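Local coordinates for cell division control protein Cdc48 (Mycobacterium smegmatis, PDB 5E7P) that probably binds and hydrolyses ATP as an AAA-family ATPase, here carrying ADP at two nucleotide sites, at residues 508-511 against 512-516; 703-706 against 707-711; 734-737 against 738-742. One frame throughout, in Å; residues are numbered along the deposited sequence.

Contact 1 of 3, residues 508-511 against 512-516; sequences PDTF and SRLGI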
loop_
_atom_site.group_PDB
_atom_site.type_symbol
_atom_site.label_atom_id
_atom_site.label_comp_id
_atom_site.label_asym_id
_atom_site.label_seq_id
_atom_site.Cartn_x
_atom_site.Cartn_y
_atom_site.Cartn_z
ATOM N N PRO A 508 14.621 9.983 -19.651
ATOM C CA PRO A 508 13.834 10.809 -20.570
ATOM C C PRO A 508 14.693 11.553 -21.589
ATOM O O PRO A 508 14.353 11.562 -22.772
ATOM C CB PRO A 508 13.150 11.818 -19.639
ATOM C CG PRO A 508 13.297 11.258 -18.260
ATOM C CD PRO A 508 14.586 10.512 -18.280
ATOM N N ASP A 509 15.784 12.164 -21.134
ATOM C CA ASP A 509 16.596 13.014 -22.003
ATOM C C ASP A 509 17.382 12.234 -23.047
ATOM O O ASP A 509 17.484 12.660 -24.197
ATOM C CB ASP A 509 17.553 13.891 -21.192
ATOM C CG ASP A 509 18.391 14.802 -22.075
ATOM O OD1 ASP A 509 17.872 15.853 -22.512
ATOM O OD2 ASP A 509 19.567 14.469 -22.333
ATOM N N THR A 510 17.941 11.099 -22.645
ATOM C CA THR A 510 18.718 10.278 -23.569
ATOM C C THR A 510 17.852 9.767 -24.716
ATOM O O THR A 510 18.276 9.771 -25.870
ATOM C CB THR A 510 19.411 9.107 -22.850
ATOM O OG1 THR A 510 20.432 9.624 -21.988
ATOM C CG2 THR A 510 20.049 8.157 -23.855
ATOM N N PHE A 511 16.631 9.353 -24.399
ATOM C CA PHE A 511 15.701 8.891 -25.422
ATOM C C PHE A 511 15.326 10.004 -26.400
ATOM O O PHE A 511 15.225 9.770 -27.603
ATOM C CB PHE A 511 14.446 8.291 -24.782
ATOM C CG PHE A 511 14.568 6.826 -24.467
ATOM C CD1 PHE A 511 15.526 6.370 -23.576
ATOM C CD2 PHE A 511 13.719 5.906 -25.060
ATOM C CE1 PHE A 511 15.638 5.021 -23.286
ATOM C CE2 PHE A 511 13.823 4.558 -24.773
ATOM C CZ PHE A 511 14.783 4.114 -23.885
ATOM N N SER A 512 15.133 11.214 -25.885
ATOM C CA SER A 512 14.747 12.335 -26.734
ATOM C C SER A 512 15.890 12.799 -27.634
ATOM O O SER A 512 15.679 13.100 -28.811
ATOM C CB SER A 512 14.229 13.504 -25.892
ATOM O OG SER A 512 15.262 14.060 -25.101
ATOM N N ARG A 513 17.099 12.851 -27.085
ATOM C CA ARG A 513 18.254 13.322 -27.845
ATOM C C ARG A 513 18.759 12.263 -28.825
ATOM O O ARG A 513 19.524 12.571 -29.738
ATOM C CB ARG A 513 19.381 13.781 -26.913
ATOM C CG ARG A 513 20.123 12.655 -26.209
ATOM C CD ARG A 513 21.046 13.186 -25.119
ATOM N NE ARG A 513 22.034 14.133 -25.631
ATOM C CZ ARG A 513 21.954 15.451 -25.478
ATOM N NH1 ARG A 513 20.929 15.980 -24.822
ATOM N NH2 ARG A 513 22.898 16.240 -25.978
ATOM N N LEU A 514 18.327 11.019 -28.633
ATOM C CA LEU A 514 18.669 9.943 -29.560
ATOM C C LEU A 514 17.621 9.813 -30.663
ATOM O O LEU A 514 17.759 8.995 -31.574
ATOM C CB LEU A 514 18.822 8.607 -28.824
ATOM C CG LEU A 514 20.104 8.406 -28.016
ATOM C CD1 LEU A 514 20.142 7.018 -27.409
ATOM C CD2 LEU A 514 21.331 8.651 -28.878
ATOM N N GLY A 515 16.572 10.624 -30.568
ATOM C CA GLY A 515 15.499 10.605 -31.544
ATOM C C GLY A 515 14.604 9.388 -31.422
ATOM O O GLY A 515 13.898 9.028 -32.362
ATOM N N ILE A 516 14.641 8.741 -30.261
ATOM C CA ILE A 516 13.751 7.622 -29.988
ATOM C C ILE A 516 12.330 8.147 -29.839
ATOM O O ILE A 516 12.112 9.198 -29.234
ATOM C CB ILE A 516 14.148 6.886 -28.698
ATOM C CG1 ILE A 516 15.633 6.524 -28.723
ATOM C CG2 ILE A 516 13.291 5.639 -28.506
ATOM C CD1 ILE A 516 16.002 5.549 -29.813
#

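Contact 2 of 3, residues 703-706 against 707-711; sequences TAMR and RSIDA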
loop_
_atom_site.group_PDB
_atom_site.type_symbol
_atom_site.label_atom_id
_atom_site.label_comp_id
_atom_site.label_asym_id
_atom_site.label_seq_id
_atom_site.Cartn_x
_atom_site.Cartn_y
_atom_site.Cartn_z
ATOM N N THR A 703 0.008 -31.207 1.964
ATOM C CA THR A 703 -0.125 -32.658 1.982
ATOM C C THR A 703 0.926 -33.282 2.900
ATOM O O THR A 703 0.648 -34.240 3.620
ATOM C CB THR A 703 -0.007 -33.254 0.559
ATOM O OG1 THR A 703 -1.111 -32.816 -0.242
ATOM C CG2 THR A 703 -0.006 -34.772 0.606
ATOM N N ALA A 704 2.129 -32.717 2.882
ATOM C CA ALA A 704 3.223 -33.219 3.706
ATOM C C ALA A 704 3.043 -32.870 5.182
ATOM O O ALA A 704 3.324 -33.688 6.057
ATOM C CB ALA A 704 4.549 -32.691 3.196
ATOM N N MET A 705 2.579 -31.654 5.453
ATOM C CA MET A 705 2.359 -31.207 6.826
ATOM C C MET A 705 1.271 -32.031 7.511
ATOM O O MET A 705 1.403 -32.397 8.679
ATOM C CB MET A 705 1.995 -29.718 6.864
ATOM C CG MET A 705 3.103 -28.784 6.397
ATOM S SD MET A 705 4.481 -28.674 7.553
ATOM C CE MET A 705 3.738 -27.757 8.900
ATOM N N ARG A 706 0.199 -32.321 6.779
ATOM C CA ARG A 706 -0.901 -33.112 7.326
ATOM C C ARG A 706 -0.508 -34.579 7.503
ATOM O O ARG A 706 -0.923 -35.227 8.466
ATOM C CB ARG A 706 -2.148 -33.010 6.443
ATOM C CG ARG A 706 -2.768 -31.624 6.369
ATOM C CD ARG A 706 -4.193 -31.703 5.844
ATOM N NE ARG A 706 -4.736 -30.396 5.480
ATOM C CZ ARG A 706 -5.177 -29.498 6.354
ATOM N NH1 ARG A 706 -5.661 -28.340 5.927
ATOM N NH2 ARG A 706 -5.133 -29.753 7.656
ATOM N N ARG A 707 0.288 -35.093 6.570
ATOM C CA ARG A 707 0.738 -36.481 6.624
ATOM C C ARG A 707 1.558 -36.750 7.881
ATOM O O ARG A 707 1.210 -37.610 8.688
ATOM C CB ARG A 707 1.552 -36.841 5.378
ATOM C CG ARG A 707 2.159 -38.233 5.435
ATOM C CD ARG A 707 2.951 -38.565 4.181
ATOM N NE ARG A 707 3.869 -37.493 3.808
ATOM C CZ ARG A 707 5.003 -37.217 4.446
ATOM N NH1 ARG A 707 5.367 -37.930 5.505
ATOM N NH2 ARG A 707 5.772 -36.222 4.026
ATOM N N SER A 708 2.646 -36.007 8.043
ATOM C CA SER A 708 3.465 -36.108 9.244
ATOM C C SER A 708 4.093 -34.763 9.580
ATOM O O SER A 708 4.873 -34.222 8.796
ATOM C CB SER A 708 4.552 -37.167 9.072
ATOM O OG SER A 708 5.359 -37.250 10.232
ATOM N N ILE A 709 3.747 -34.228 10.746
ATOM C CA ILE A 709 4.240 -32.926 11.183
ATOM C C ILE A 709 5.751 -32.928 11.424
ATOM O O ILE A 709 6.452 -31.994 11.030
ATOM C CB ILE A 709 3.496 -32.447 12.449
ATOM C CG1 ILE A 709 2.138 -31.856 12.070
ATOM C CG2 ILE A 709 4.309 -31.408 13.204
ATOM C CD1 ILE A 709 2.235 -30.602 11.226
ATOM N N ASP A 710 6.248 -33.986 12.056
ATOM C CA ASP A 710 7.669 -34.081 12.381
ATOM C C ASP A 710 8.504 -34.578 11.203
ATOM O O ASP A 710 9.722 -34.404 11.182
ATOM C CB ASP A 710 7.879 -34.975 13.604
ATOM C CG ASP A 710 7.160 -34.453 14.835
ATOM O OD1 ASP A 710 7.722 -33.579 15.530
ATOM O OD2 ASP A 710 6.032 -34.915 15.106
ATOM N N ALA A 711 7.846 -35.197 10.229
ATOM C CA ALA A 711 8.509 -35.611 8.997
ATOM C C ALA A 711 8.003 -34.744 7.851
ATOM O O ALA A 711 7.429 -35.241 6.882
ATOM C CB ALA A 711 8.245 -37.081 8.714
#

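Contact 3 of 3, residues 734-737 against 738-742; sequences QVES and LREFA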
loop_
_atom_site.group_PDB
_atom_site.type_symbol
_atom_site.label_atom_id
_atom_site.label_comp_id
_atom_site.label_asym_id
_atom_site.label_seq_id
_atom_site.Cartn_x
_atom_site.Cartn_y
_atom_site.Cartn_z
ATOM N N GLN A 734 -7.189 -22.244 -26.918
ATOM C CA GLN A 734 -7.269 -20.844 -26.515
ATOM C C GLN A 734 -5.883 -20.216 -26.419
ATOM O O GLN A 734 -5.711 -19.029 -26.694
ATOM C CB GLN A 734 -8.013 -20.703 -25.185
ATOM C CG GLN A 734 -9.462 -21.157 -25.246
ATOM C CD GLN A 734 -10.248 -20.791 -24.000
ATOM O OE1 GLN A 734 -10.066 -21.388 -22.938
ATOM N NE2 GLN A 734 -11.127 -19.800 -24.125
ATOM N N VAL A 735 -4.900 -21.019 -26.026
ATOM C CA VAL A 735 -3.518 -20.560 -25.972
ATOM C C VAL A 735 -3.016 -20.287 -27.385
ATOM O O VAL A 735 -2.313 -19.303 -27.632
ATOM C CB VAL A 735 -2.607 -21.587 -25.266
ATOM C CG1 VAL A 735 -1.136 -21.285 -25.534
ATOM C CG2 VAL A 735 -2.888 -21.601 -23.770
ATOM N N GLU A 736 -3.398 -21.158 -28.314
ATOM C CA GLU A 736 -3.056 -20.982 -29.719
ATOM C C GLU A 736 -3.734 -19.731 -30.267
ATOM O O GLU A 736 -3.146 -18.983 -31.049
ATOM C CB GLU A 736 -3.486 -22.205 -30.531
ATOM C CG GLU A 736 -2.792 -22.333 -31.875
ATOM C CD GLU A 736 -1.333 -22.737 -31.741
ATOM O OE1 GLU A 736 -0.565 -22.530 -32.705
ATOM O OE2 GLU A 736 -0.957 -23.269 -30.673
ATOM N N SER A 737 -4.974 -19.510 -29.844
ATOM C CA SER A 737 -5.759 -18.368 -30.299
ATOM C C SER A 737 -5.139 -17.034 -29.873
ATOM O O SER A 737 -5.220 -16.042 -30.597
ATOM C CB SER A 737 -7.193 -18.475 -29.777
ATOM O OG SER A 737 -8.012 -17.452 -30.314
ATOM N N LEU A 738 -4.522 -17.016 -28.696
ATOM C CA LEU A 738 -3.881 -15.808 -28.190
ATOM C C LEU A 738 -2.541 -15.559 -28.869
ATOM O O LEU A 738 -2.172 -14.414 -29.130
ATOM C CB LEU A 738 -3.682 -15.898 -26.676
ATOM C CG LEU A 738 -4.944 -15.900 -25.821
ATOM C CD1 LEU A 738 -4.583 -15.894 -24.350
ATOM C CD2 LEU A 738 -5.807 -14.704 -26.168
ATOM N N ARG A 739 -1.813 -16.634 -29.149
ATOM C CA ARG A 739 -0.500 -16.525 -29.775
ATOM C C ARG A 739 -0.606 -16.009 -31.209
ATOM O O ARG A 739 0.271 -15.284 -31.683
ATOM C CB ARG A 739 0.223 -17.876 -29.751
ATOM C CG ARG A 739 1.672 -17.806 -30.208
ATOM C CD ARG A 739 2.329 -19.179 -30.232
ATOM N NE ARG A 739 2.447 -19.773 -28.902
ATOM C CZ ARG A 739 1.720 -20.801 -28.474
ATOM N NH1 ARG A 739 0.819 -21.354 -29.274
ATOM N NH2 ARG A 739 1.897 -21.277 -27.249
ATOM N N GLU A 740 -1.686 -16.381 -31.889
ATOM C CA GLU A 740 -1.905 -15.974 -33.275
ATOM C C GLU A 740 -2.507 -14.576 -33.396
ATOM O O GLU A 740 -2.577 -14.023 -34.493
ATOM C CB GLU A 740 -2.810 -16.978 -33.991
ATOM C CG GLU A 740 -2.152 -18.305 -34.320
ATOM C CD GLU A 740 -3.085 -19.241 -35.065
ATOM O OE1 GLU A 740 -4.295 -18.937 -35.136
ATOM O OE2 GLU A 740 -2.609 -20.277 -35.581
ATOM N N PHE A 741 -2.937 -14.011 -32.271
ATOM C CA PHE A 741 -3.653 -12.736 -32.269
ATOM C C PHE A 741 -2.902 -11.595 -32.958
ATOM O O PHE A 741 -3.491 -10.839 -33.730
ATOM C CB PHE A 741 -4.035 -12.324 -30.842
ATOM C CG PHE A 741 -4.674 -10.967 -30.757
ATOM C CD1 PHE A 741 -6.012 -10.799 -31.066
ATOM C CD2 PHE A 741 -3.934 -9.858 -30.378
ATOM C CE1 PHE A 741 -6.603 -9.550 -30.994
ATOM C CE2 PHE A 741 -4.518 -8.607 -30.308
ATOM C CZ PHE A 741 -5.854 -8.453 -30.615
ATOM N N ALA A 742 -1.608 -11.478 -32.679
ATOM C CA ALA A 742 -0.812 -10.362 -33.191
ATOM C C ALA A 742 -0.672 -10.365 -34.713
ATOM O O ALA A 742 -0.451 -9.320 -35.323
ATOM C CB ALA A 742 0.560 -10.340 -32.532
#

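Contact 1 of 3, residues 508-511 against 512-516
F511 and I516 meet on the packed side of this helix end. CG2 of I516 lies 3.5 Å from CD2 of the F511 ring, approaching obliquely. The ring also rests on W503 and P504 of helix 491-506 and on R621. R621 binds the carbonyl O of I516, so this side is held to the rest of the chain. I516 N donates to F511 O at 2.9 Å, with the donor nearly on the line of the carbonyl bond.

The solvent side is looser. D509 reaches R513 one turn on in a salt bridge, with OD2 3.2 Å from NH1. The donor comes to the syn side of OD2, but OD2 is 29° out of the guanidinium plane and the two flat groups are turned 35° apart. T510 and L514 lie side by side there, with CG2 of T510 3.7 Å from CD1 of L514.

D509 O takes two donors. These are R513 N at 2.9 Å and S512 OG at 2.8 Å. OG of S512 sits between its own backbone N and carbonyl carbon (chi1 67°), which turns it back to D509 O.

G515 then leaves the helix with positive phi, and its N bonds to S512 O at 3.2 Å. This bond and the one from I516 N to F511 O, with the F511-I516 apolar contact beside them, make a classic Schellman motif ending helix 508-513.

Contact 2 of 3, residues 703-706 against 707-711
The R707 guanidinium lies against A704, which is one turn earlier. One face of the group has A704 O over it, 4.0 Å above the plane and offset toward the rim. Its NH2 is 3.8 Å from CB of A704. NH2 also makes a salt bridge with D718 of helix 716-725 and a weak bond to A711 O.

This is the C-terminal end of helix 690-707, within the AAA+ lid domain, followed by an ST motif at S708. The R707 chain starts extended, with CG anti to the backbone N. A bend at chi3 (48°) then folds the guanidinium back along the helix.

Elsewhere in this turn, CE of M705 is 4.0 Å from CD1 of I709, and the two side chains run at a slant to each other. CG1 of I709 sits 3.5 Å from M705 O. The M705 side chain is buried against E45, V46 and A49 of helix 44-50, so it joins the lid to the CDC48 N-terminal domain.

The last turn is closed by R707 N donating to T703 O at 3.1 Å. S708 N donates to A704 O, also at 3.1 Å and fairly straight (168°). S708 then leaves helical geometry. The loop doubles back on the serine hydroxyl, and A711 N donates to S708 OG at 3.2 Å.

Contact 3 of 3, residues 734-737 against 738-742
R739 folds back over V735 and meets E736 at its edge. Its CB lies 3.6 Å from V735 O. CG stands anti to the backbone N, and the chain runs straight until chi3 (-65°) bends it. NE pairs with E652 in a salt bridge. CZ comes within 4.1 Å of V735 CG1. NH2 lies 3.5 Å from the same methyl, and V735 O sits over one face of the guanidinium. In a second salt bridge, OE2 of E736 meets NH1 at 3.0 Å, at the guanidinium edge and near its plane, though the carboxylate is turned 57° from it. E736 bends at chi2 (72°) to bring OE2 there.

Two acidic groups therefore share R739. A third, E740, brings OE2 within 4.2 Å of E736 OE1. The arginine charge probably eases this crowding of like charges. The backbone bonds are helical, with R739 N donating to V735 O at 3.1 Å.

L738 continues the contact with the second ATPase domain, packing on P527, P632 and F650. Its side chain is about 9 Å from a bound ADP. F741 sets its ring edge-to-face with Y525 and touches L648, so the chain following R739 runs against strands 521-525 and 645-650.

In the fold
All three contacts are local, and each joins residues three to five apart in one continuous piece of chain. They follow in series along the chain, so none nests in or crosses another. Contact 1 comes first and turns the chain out of helix 508-513, beside helix 491-506 and ahead of strand 521-525. Contact 2 ends helix 690-707 and opens the loop to helix 716-725, where the lid meets the N-terminal domain. Contact 3 comes last, near the C terminus, and sets helix 732-739 beside the parallel sheet and the second ADP site. Centre to centre, contacts 1 and 2 are about 58 Å apart. Contact 3 is about 34 Å from contact 1 and about 42 Å from contact 2.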